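Local coordinates for PA1221 (Pseudomonas aeruginosa, PDB 4DG8), which pairs an AMP-binding domain of the ANL superfamily with a phosphopantetheine attachment domain in one chain and carries bound adenosine monophosphate in this structure, at residues L23-R32 and T185-L194; E313-H321 and I333-V344. All coordinates share one frame; numbering follows the deposited sequence.

Overall arrangement
From the N terminus, segment 23-32 includes the first turn of helix 29-39. Interaction 1 brings it against helix 186-193, closing a long loop of 152 residues that holds both helices and strands. The chain then runs on to interaction 2, where 313-321 meets 333-344 after a short excursion of 11 residues. The two loops follow in series and neither nests in the other. Interaction 1 ties the N-terminal segment to the helix that follows strand 180-185. Interaction 2 joins strand 319-322 to the edge strand 337-338 and to strand 342-347 of an antiparallel sheet. R191 of interaction 1 bridges both, probably hydrogen bonding to N314 O and T342 OG1.

Interaction 1 of 2, residues L23-R32 and T185-L194; sequences LYAHPTVVAR and THAGITRLCL
The imidazole of H26 lies with one face against R191. R191 CB sits 3.6 Å from the centroid of the H26 ring, a CH-pi contact displaced toward the rim. At the ring edge, in plane, are L23 O and a water. This water is 2.6 Å from H26 ND1 and donates a weak bond to T190 O. H26 NE2 is hydrogen-bonded to L20 O, so both ring nitrogens have partners.

The H186 ring is met at its edge. V29 N, from the first helical residue of helix 29-39, donates to H186 ND1 at 2.9 Å, with the nitrogen only 6° out of the ring plane. The bond is moderately bent, 151° at the hydrogen. The third flat group is the guanidinium of R32. L194 packs over one of its faces, and L194 CD2 comes to 3.4 Å from R32 NE. The hydrogen bond of R32 NE goes to L227 O.

T190 OG1 donates to P27 O at 2.7 Å, in the carbonyl plane. The hydroxyl stands between the backbone N and the carbonyl carbon (chi1 60°), which directs it at P27, while the methyl CG2 lies close to the same P27 O and to T28 O. T28 is the N-cap of helix 29-39: its OG1 accepts from A31 N.

Apolar contacts fill in around these bonds. L23 CG lies 3.8 Å from A187 CB, and V29 CG2 lies 3.8 Å from I189 CB. P27 CG and L194 CD1 reach toward each other, 4.0 Å apart.

V29 and H186 also pack on L98 of helix 88-99. V29 and I189 touch W223 of helix 217-226, and H186 and I189 rest on A167 of strand 166-172.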
loop_
_atom_site.group_PDB
_atom_site.type_symbol
_atom_site.label_atom_id
_atom_site.label_comp_id
_atom_site.label_asym_id
_atom_site.label_seq_id
_atom_site.Cartn_x
_atom_site.Cartn_y
_atom_site.Cartn_z
ATOM N N LEU A 23 -1.126 17.579 11.868
ATOM C CA LEU A 23 -0.805 16.253 12.404
ATOM C C LEU A 23 -1.197 16.102 13.875
ATOM O O LEU A 23 -1.706 15.057 14.283
ATOM C CB LEU A 23 0.675 15.920 12.227
ATOM C CG LEU A 23 1.039 15.250 10.900
ATOM C CD1 LEU A 23 1.082 16.281 9.771
ATOM C CD2 LEU A 23 2.372 14.533 11.012
ATOM N N TYR A 24 -0.962 17.143 14.669
ATOM C CA TYR A 24 -1.229 17.083 16.107
ATOM C C TYR A 24 -2.716 17.091 16.454
ATOM O O TYR A 24 -3.086 16.998 17.627
ATOM C CB TYR A 24 -0.476 18.196 16.842
ATOM C CG TYR A 24 0.992 18.114 16.550
ATOM C CD1 TYR A 24 1.750 17.063 17.055
ATOM C CD2 TYR A 24 1.615 19.044 15.727
ATOM C CE1 TYR A 24 3.091 16.953 16.779
ATOM C CE2 TYR A 24 2.967 18.940 15.431
ATOM C CZ TYR A 24 3.696 17.888 15.965
ATOM O OH TYR A 24 5.034 17.758 15.695
ATOM N N ALA A 25 -3.564 17.226 15.436
ATOM C CA ALA A 25 -5.009 17.167 15.642
ATOM C C ALA A 25 -5.477 15.720 15.621
ATOM O O ALA A 25 -6.662 15.433 15.754
ATOM C CB ALA A 25 -5.736 17.969 14.582
ATOM N N HIS A 26 -4.531 14.805 15.449
ATOM C CA HIS A 26 -4.864 13.393 15.345
ATOM C C HIS A 26 -4.171 12.621 16.457
ATOM O O HIS A 26 -3.080 12.985 16.876
ATOM C CB HIS A 26 -4.502 12.879 13.940
ATOM C CG HIS A 26 -5.246 13.592 12.854
ATOM N ND1 HIS A 26 -6.476 13.168 12.394
ATOM C CD2 HIS A 26 -4.973 14.743 12.194
ATOM C CE1 HIS A 26 -6.907 14.002 11.462
ATOM N NE2 HIS A 26 -6.011 14.963 11.316
ATOM N N PRO A 27 -4.827 11.578 16.974
ATOM C CA PRO A 27 -4.222 10.847 18.093
ATOM C C PRO A 27 -3.152 9.890 17.571
ATOM O O PRO A 27 -3.146 9.574 16.372
ATOM C CB PRO A 27 -5.413 10.080 18.683
ATOM C CG PRO A 27 -6.244 9.727 17.417
ATOM C CD PRO A 27 -6.072 10.939 16.493
ATOM N N THR A 28 -2.240 9.450 18.435
ATOM C CA THR A 28 -1.315 8.395 18.026
ATOM C C THR A 28 -2.117 7.101 17.794
ATOM O O THR A 28 -3.256 6.975 18.257
ATOM C CB THR A 28 -0.222 8.142 19.080
ATOM O OG1 THR A 28 -0.809 7.487 20.212
ATOM C CG2 THR A 28 0.463 9.465 19.523
ATOM N N VAL A 29 -1.550 6.155 17.050
ATOM C CA VAL A 29 -2.229 4.875 16.852
ATOM C C VAL A 29 -2.442 4.163 18.194
ATOM O O VAL A 29 -3.448 3.505 18.401
ATOM C CB VAL A 29 -1.433 3.942 15.924
ATOM C CG1 VAL A 29 -2.082 2.582 15.867
ATOM C CG2 VAL A 29 -1.322 4.541 14.527
ATOM N N VAL A 30 -1.482 4.296 19.102
ATOM C CA VAL A 30 -1.540 3.541 20.340
ATOM C C VAL A 30 -2.549 4.150 21.316
ATOM O O VAL A 30 -3.212 3.424 22.046
ATOM C CB VAL A 30 -0.167 3.394 21.004
ATOM C CG1 VAL A 30 0.795 2.599 20.094
ATOM C CG2 VAL A 30 0.389 4.743 21.330
ATOM N N ALA A 31 -2.684 5.474 21.316
ATOM C CA ALA A 31 -3.730 6.091 22.128
ATOM C C ALA A 31 -5.139 5.662 21.656
ATOM O O ALA A 31 -5.981 5.269 22.458
ATOM C CB ALA A 31 -3.579 7.619 22.141
ATOM N N ARG A 32 -5.376 5.694 20.347
ATOM C CA ARG A 32 -6.689 5.327 19.831
ATOM C C ARG A 32 -6.971 3.842 20.057
ATOM O O ARG A 32 -8.057 3.457 20.539
ATOM C CB ARG A 32 -6.795 5.674 18.354
ATOM C CG ARG A 32 -8.084 5.208 17.701
ATOM C CD ARG A 32 -9.295 5.943 18.223
ATOM N NE ARG A 32 -10.502 5.388 17.613
ATOM C CZ ARG A 32 -11.728 5.880 17.758
ATOM N NH1 ARG A 32 -11.935 6.956 18.513
ATOM N NH2 ARG A 32 -12.756 5.281 17.153
ATOM N N THR A 185 3.505 8.367 9.345
ATOM C CA THR A 185 3.440 8.909 10.684
ATOM C C THR A 185 2.215 8.273 11.369
ATOM O O THR A 185 1.334 7.766 10.687
ATOM C CB THR A 185 3.292 10.421 10.493
ATOM O OG1 THR A 185 4.214 11.143 11.311
ATOM C CG2 THR A 185 1.877 10.864 10.670
ATOM N N HIS A 186 2.204 8.201 12.697
ATOM C CA HIS A 186 0.990 7.834 13.439
ATOM C C HIS A 186 -0.263 8.634 12.985
ATOM O O HIS A 186 -1.350 8.062 12.768
ATOM C CB HIS A 186 1.206 8.010 14.955
ATOM C CG HIS A 186 1.923 6.864 15.615
ATOM N ND1 HIS A 186 1.303 6.028 16.524
ATOM C CD2 HIS A 186 3.211 6.440 15.528
ATOM C CE1 HIS A 186 2.173 5.122 16.951
ATOM N NE2 HIS A 186 3.334 5.341 16.350
ATOM N N ALA A 187 -0.106 9.950 12.846
ATOM C CA ALA A 187 -1.180 10.813 12.353
ATOM C C ALA A 187 -1.712 10.422 10.982
ATOM O O ALA A 187 -2.906 10.539 10.738
ATOM C CB ALA A 187 -0.741 12.276 12.333
ATOM N N GLY A 188 -0.839 9.995 10.076
ATOM C CA GLY A 188 -1.280 9.624 8.739
ATOM C C GLY A 188 -2.254 8.461 8.831
ATOM O O GLY A 188 -3.285 8.398 8.123
ATOM N N ILE A 189 -1.946 7.548 9.750
ATOM C CA ILE A 189 -2.802 6.388 9.991
ATOM C C ILE A 189 -4.127 6.721 10.671
ATOM O O ILE A 189 -5.190 6.255 10.215
ATOM C CB ILE A 189 -2.085 5.321 10.849
ATOM C CG1 ILE A 189 -0.825 4.830 10.132
ATOM C CG2 ILE A 189 -3.028 4.159 11.104
ATOM C CD1 ILE A 189 -0.017 3.821 10.937
ATOM N N THR A 190 -4.077 7.491 11.768
ATOM C CA THR A 190 -5.315 7.792 12.496
ATOM C C THR A 190 -6.202 8.749 11.684
ATOM O O THR A 190 -7.424 8.641 11.733
ATOM C CB THR A 190 -5.086 8.327 13.946
ATOM O OG1 THR A 190 -4.334 9.540 13.901
ATOM C CG2 THR A 190 -4.336 7.290 14.811
ATOM N N ARG A 191 -5.597 9.650 10.907
ATOM C CA ARG A 191 -6.381 10.521 10.025
ATOM C C ARG A 191 -7.029 9.672 8.936
ATOM O O ARG A 191 -8.187 9.901 8.582
ATOM C CB ARG A 191 -5.565 11.687 9.438
ATOM C CG ARG A 191 -4.742 11.369 8.149
ATOM C CD ARG A 191 -5.668 11.407 6.924
ATOM N NE ARG A 191 -5.007 11.680 5.645
ATOM C CZ ARG A 191 -4.309 10.781 4.948
ATOM N NH1 ARG A 191 -4.123 9.548 5.418
ATOM N NH2 ARG A 191 -3.768 11.120 3.786
ATOM N N LEU A 192 -6.297 8.679 8.430
ATOM C CA LEU A 192 -6.872 7.782 7.433
ATOM C C LEU A 192 -8.110 7.052 7.970
ATOM O O LEU A 192 -9.125 6.919 7.266
ATOM C CB LEU A 192 -5.829 6.737 6.956
ATOM C CG LEU A 192 -6.376 5.635 6.018
ATOM C CD1 LEU A 192 -6.849 6.251 4.694
ATOM C CD2 LEU A 192 -5.365 4.515 5.777
ATOM N N CYS A 193 -8.007 6.536 9.198
ATOM C CA CYS A 193 -9.018 5.588 9.690
ATOM C C CYS A 193 -10.217 6.138 10.469
ATOM O O CYS A 193 -11.210 5.431 10.638
ATOM C CB CYS A 193 -8.344 4.486 10.519
ATOM S SG CYS A 193 -7.026 3.608 9.638
ATOM N N LEU A 194 -10.147 7.388 10.914
ATOM C CA LEU A 194 -11.159 7.930 11.819
ATOM C C LEU A 194 -12.004 9.042 11.181
ATOM O O LEU A 194 -11.481 9.905 10.472
ATOM C CB LEU A 194 -10.504 8.475 13.105
ATOM C CG LEU A 194 -9.619 7.598 14.006
ATOM C CD1 LEU A 194 -9.369 8.342 15.329
ATOM C CD2 LEU A 194 -10.229 6.222 14.278
HETATM O O HOH W 1 -7.772 11.098 13.211
#

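Interaction 2 of 2, residues E313-H321 and I333-V344; sequences ENTTFTCCH and IPIGKAIAGTAV
H321 and P334 fit flat against each other. P334 CB stands 3.7 Å from the centroid of the H321 ring, over its centre, in a CH-pi contact. I333 CG2 comes to the edge of the same ring. With CG anti to the backbone N (chi1 178°), the imidazole reaches out over the proline. Its NE2 is hydrogen-bonded to D327. G336, with no side chain, lies against C320 O and H321 CB; H321 CB is 3.4 Å from G336 N.

The backbones between these ends pair as antiparallel strands. C320 and K337 form a hydrogen-bonded pair, with C320 N donating to K337 O at 3.1 Å and K337 N to C320 O. C319 faces A338 as a non-hydrogen-bonded pair. I339 N adds a bond to T318 O. Strand 337-338 is the outermost strand, within this chain, of a mixed five-stranded sheet, next to strand 319-322. T318 and C319 both face Y309 on the other side, a classic beta bulge. I335 brings its side chain to about 4 Å from the bound AMP.

I339 is the main bump after the short strand. Its CG2 rests against C320 SG at 3.6 Å, while CD1 lies against F317 CB and F317 O. L192 of helix 186-193 also packs on I339 and F317. A type II turn from I339 to T342 returns the chain so that T342 and V344 pack against T318. The T318 methyl CG2 sits 3.5 Å from V344 CG1 and meets T342 CG2 less closely. V344 CG1 also touches C319 SG, 4.0 Å away, and both residues lean on L412 of strand 412-416.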
loop_
_atom_site.group_PDB
_atom_site.type_symbol
_atom_site.label_atom_id
_atom_site.label_comp_id
_atom_site.label_asym_id
_atom_site.label_seq_id
_atom_site.Cartn_x
_atom_site.Cartn_y
_atom_site.Cartn_z
ATOM N N GLU A 313 3.266 8.452 -0.245
ATOM C CA GLU A 313 3.752 9.672 0.403
ATOM C C GLU A 313 2.656 10.453 1.152
ATOM O O GLU A 313 2.950 11.346 1.970
ATOM C CB GLU A 313 4.391 10.601 -0.649
ATOM C CG GLU A 313 5.708 10.108 -1.253
ATOM C CD GLU A 313 5.519 9.071 -2.374
ATOM O OE1 GLU A 313 4.385 8.550 -2.568
ATOM O OE2 GLU A 313 6.524 8.793 -3.070
ATOM N N ASN A 314 1.408 10.223 0.763
ATOM C CA ASN A 314 0.231 10.756 1.466
ATOM C C ASN A 314 -0.548 9.718 2.283
ATOM O O ASN A 314 -1.752 9.866 2.501
ATOM C CB ASN A 314 -0.624 11.703 0.615
ATOM C CG ASN A 314 -1.571 12.587 1.461
ATOM O OD1 ASN A 314 -1.250 12.997 2.584
ATOM N ND2 ASN A 314 -2.749 12.872 0.910
ATOM N N THR A 315 0.103 8.595 2.566
ATOM C CA THR A 315 -0.459 7.583 3.465
ATOM C C THR A 315 -1.768 6.949 2.974
ATOM O O THR A 315 -2.848 7.334 3.436
ATOM C CB THR A 315 -0.621 8.109 4.924
ATOM O OG1 THR A 315 0.566 8.819 5.317
ATOM C CG2 THR A 315 -0.875 6.928 5.918
ATOM N N THR A 316 -1.670 5.983 2.049
ATOM C CA THR A 316 -2.874 5.286 1.572
ATOM C C THR A 316 -3.781 6.089 0.634
ATOM O O THR A 316 -3.734 5.874 -0.584
ATOM C CB THR A 316 -3.647 4.619 2.717
ATOM O OG1 THR A 316 -2.725 3.871 3.522
ATOM C CG2 THR A 316 -4.720 3.673 2.164
ATOM N N PHE A 317 -4.760 6.793 1.175
ATOM C CA PHE A 317 -5.677 7.564 0.343
ATOM C C PHE A 317 -5.442 9.066 0.415
ATOM O O PHE A 317 -5.076 9.617 1.449
ATOM C CB PHE A 317 -7.130 7.306 0.762
ATOM C CG PHE A 317 -7.603 5.916 0.506
ATOM C CD1 PHE A 317 -7.068 5.164 -0.532
ATOM C CD2 PHE A 317 -8.628 5.365 1.284
ATOM C CE1 PHE A 317 -7.528 3.876 -0.778
ATOM C CE2 PHE A 317 -9.080 4.083 1.044
ATOM C CZ PHE A 317 -8.521 3.333 0.020
ATOM N N THR A 318 -5.712 9.716 -0.707
ATOM C CA THR A 318 -5.689 11.160 -0.831
ATOM C C THR A 318 -7.122 11.607 -1.119
ATOM O O THR A 318 -7.660 12.467 -0.432
ATOM C CB THR A 318 -4.687 11.628 -1.902
ATOM O OG1 THR A 318 -3.360 11.299 -1.461
ATOM C CG2 THR A 318 -4.774 13.121 -2.093
ATOM N N CYS A 319 -7.710 11.066 -2.182
ATOM C CA CYS A 319 -9.133 11.266 -2.444
ATOM C C CYS A 319 -9.904 9.946 -2.455
ATOM O O CYS A 319 -9.368 8.909 -2.843
ATOM C CB CYS A 319 -9.338 11.969 -3.785
ATOM S SG CYS A 319 -8.461 13.529 -3.960
ATOM N N CYS A 320 -11.162 9.991 -2.026
ATOM C CA CYS A 320 -12.077 8.875 -2.238
ATOM C C CYS A 320 -13.380 9.371 -2.813
ATOM O O CYS A 320 -13.750 10.539 -2.639
ATOM C CB CYS A 320 -12.368 8.120 -0.948
ATOM S SG CYS A 320 -10.940 7.302 -0.271
ATOM N N HIS A 321 -14.069 8.471 -3.506
ATOM C CA HIS A 321 -15.373 8.781 -4.088
ATOM C C HIS A 321 -16.333 7.609 -3.869
ATOM O O HIS A 321 -16.043 6.483 -4.253
ATOM C CB HIS A 321 -15.230 9.091 -5.586
ATOM C CG HIS A 321 -16.528 9.373 -6.273
ATOM N ND1 HIS A 321 -17.309 10.469 -5.969
ATOM C CD2 HIS A 321 -17.186 8.698 -7.248
ATOM C CE1 HIS A 321 -18.397 10.449 -6.717
ATOM N NE2 HIS A 321 -18.345 9.386 -7.502
ATOM N N ILE A 333 -14.734 6.487 -13.408
ATOM C CA ILE A 333 -15.279 6.730 -12.068
ATOM C C ILE A 333 -14.478 7.848 -11.413
ATOM O O ILE A 333 -13.252 7.745 -11.327
ATOM C CB ILE A 333 -15.140 5.489 -11.163
ATOM C CG1 ILE A 333 -15.754 4.249 -11.830
ATOM C CG2 ILE A 333 -15.750 5.754 -9.780
ATOM C CD1 ILE A 333 -17.235 4.393 -12.167
ATOM N N PRO A 334 -15.160 8.919 -10.948
ATOM C CA PRO A 334 -14.452 10.002 -10.248
ATOM C C PRO A 334 -13.588 9.439 -9.127
ATOM O O PRO A 334 -13.907 8.357 -8.593
ATOM C CB PRO A 334 -15.594 10.840 -9.644
ATOM C CG PRO A 334 -16.768 10.607 -10.554
ATOM C CD PRO A 334 -16.614 9.162 -11.036
ATOM N N ILE A 335 -12.478 10.115 -8.823
ATOM C CA ILE A 335 -11.703 9.795 -7.624
ATOM C C ILE A 335 -12.161 10.696 -6.480
ATOM O O ILE A 335 -11.668 10.606 -5.356
ATOM C CB ILE A 335 -10.170 9.879 -7.831
ATOM C CG1 ILE A 335 -9.735 11.284 -8.272
ATOM C CG2 ILE A 335 -9.713 8.801 -8.826
ATOM C CD1 ILE A 335 -8.204 11.433 -8.498
ATOM N N GLY A 336 -13.148 11.536 -6.776
ATOM C CA GLY A 336 -13.860 12.284 -5.750
ATOM C C GLY A 336 -13.163 13.468 -5.106
ATOM O O GLY A 336 -12.659 14.366 -5.796
ATOM N N LYS A 337 -13.173 13.496 -3.775
ATOM C CA LYS A 337 -12.641 14.637 -3.033
ATOM C C LYS A 337 -11.699 14.195 -1.916
ATOM O O LYS A 337 -11.622 13.011 -1.592
ATOM C CB LYS A 337 -13.792 15.479 -2.471
ATOM C CG LYS A 337 -14.707 16.084 -3.542
ATOM C CD LYS A 337 -15.954 16.740 -2.926
ATOM C CE LYS A 337 -16.860 17.365 -3.988
ATOM N NZ LYS A 337 -18.161 17.859 -3.412
ATOM N N ALA A 338 -10.984 15.157 -1.334
ATOM C CA ALA A 338 -10.066 14.911 -0.221
ATOM C C ALA A 338 -10.718 14.151 0.942
ATOM O O ALA A 338 -11.814 14.479 1.380
ATOM C CB ALA A 338 -9.488 16.247 0.293
ATOM N N ILE A 339 -10.044 13.123 1.437
ATOM C CA ILE A 339 -10.530 12.465 2.631
ATOM C C ILE A 339 -10.258 13.393 3.802
ATOM O O ILE A 339 -9.422 14.304 3.714
ATOM C CB ILE A 339 -9.867 11.092 2.857
ATOM C CG1 ILE A 339 -8.408 11.254 3.264
ATOM C CG2 ILE A 339 -9.961 10.226 1.578
ATOM C CD1 ILE A 339 -7.811 9.964 3.832
ATOM N N ALA A 340 -10.976 13.187 4.898
ATOM C CA ALA A 340 -10.747 13.989 6.100
ATOM C C ALA A 340 -9.257 13.986 6.512
ATOM O O ALA A 340 -8.581 12.959 6.436
ATOM C CB ALA A 340 -11.644 13.501 7.254
ATOM N N GLY A 341 -8.749 15.145 6.931
ATOM C CA GLY A 341 -7.359 15.263 7.358
ATOM C C GLY A 341 -6.444 15.594 6.189
ATOM O O GLY A 341 -5.265 15.920 6.353
ATOM N N THR A 342 -7.007 15.538 4.992
ATOM C CA THR A 342 -6.254 15.863 3.793
ATOM C C THR A 342 -6.896 17.029 3.050
ATOM O O THR A 342 -8.097 17.279 3.186
ATOM C CB THR A 342 -6.164 14.629 2.897
ATOM O OG1 THR A 342 -5.320 13.668 3.543
ATOM C CG2 THR A 342 -5.596 14.975 1.518
ATOM N N ALA A 343 -6.088 17.762 2.295
ATOM C CA ALA A 343 -6.621 18.723 1.336
ATOM C C ALA A 343 -5.898 18.557 0.001
ATOM O O ALA A 343 -4.779 18.061 -0.035
ATOM C CB ALA A 343 -6.456 20.152 1.860
ATOM N N VAL A 344 -6.534 18.941 -1.098
ATOM C CA VAL A 344 -5.842 18.921 -2.383
ATOM C C VAL A 344 -6.038 20.212 -3.166
ATOM O O VAL A 344 -7.035 20.901 -3.005
ATOM C CB VAL A 344 -6.284 17.736 -3.288
ATOM C CG1 VAL A 344 -5.959 16.407 -2.639
ATOM C CG2 VAL A 344 -7.776 17.819 -3.614
#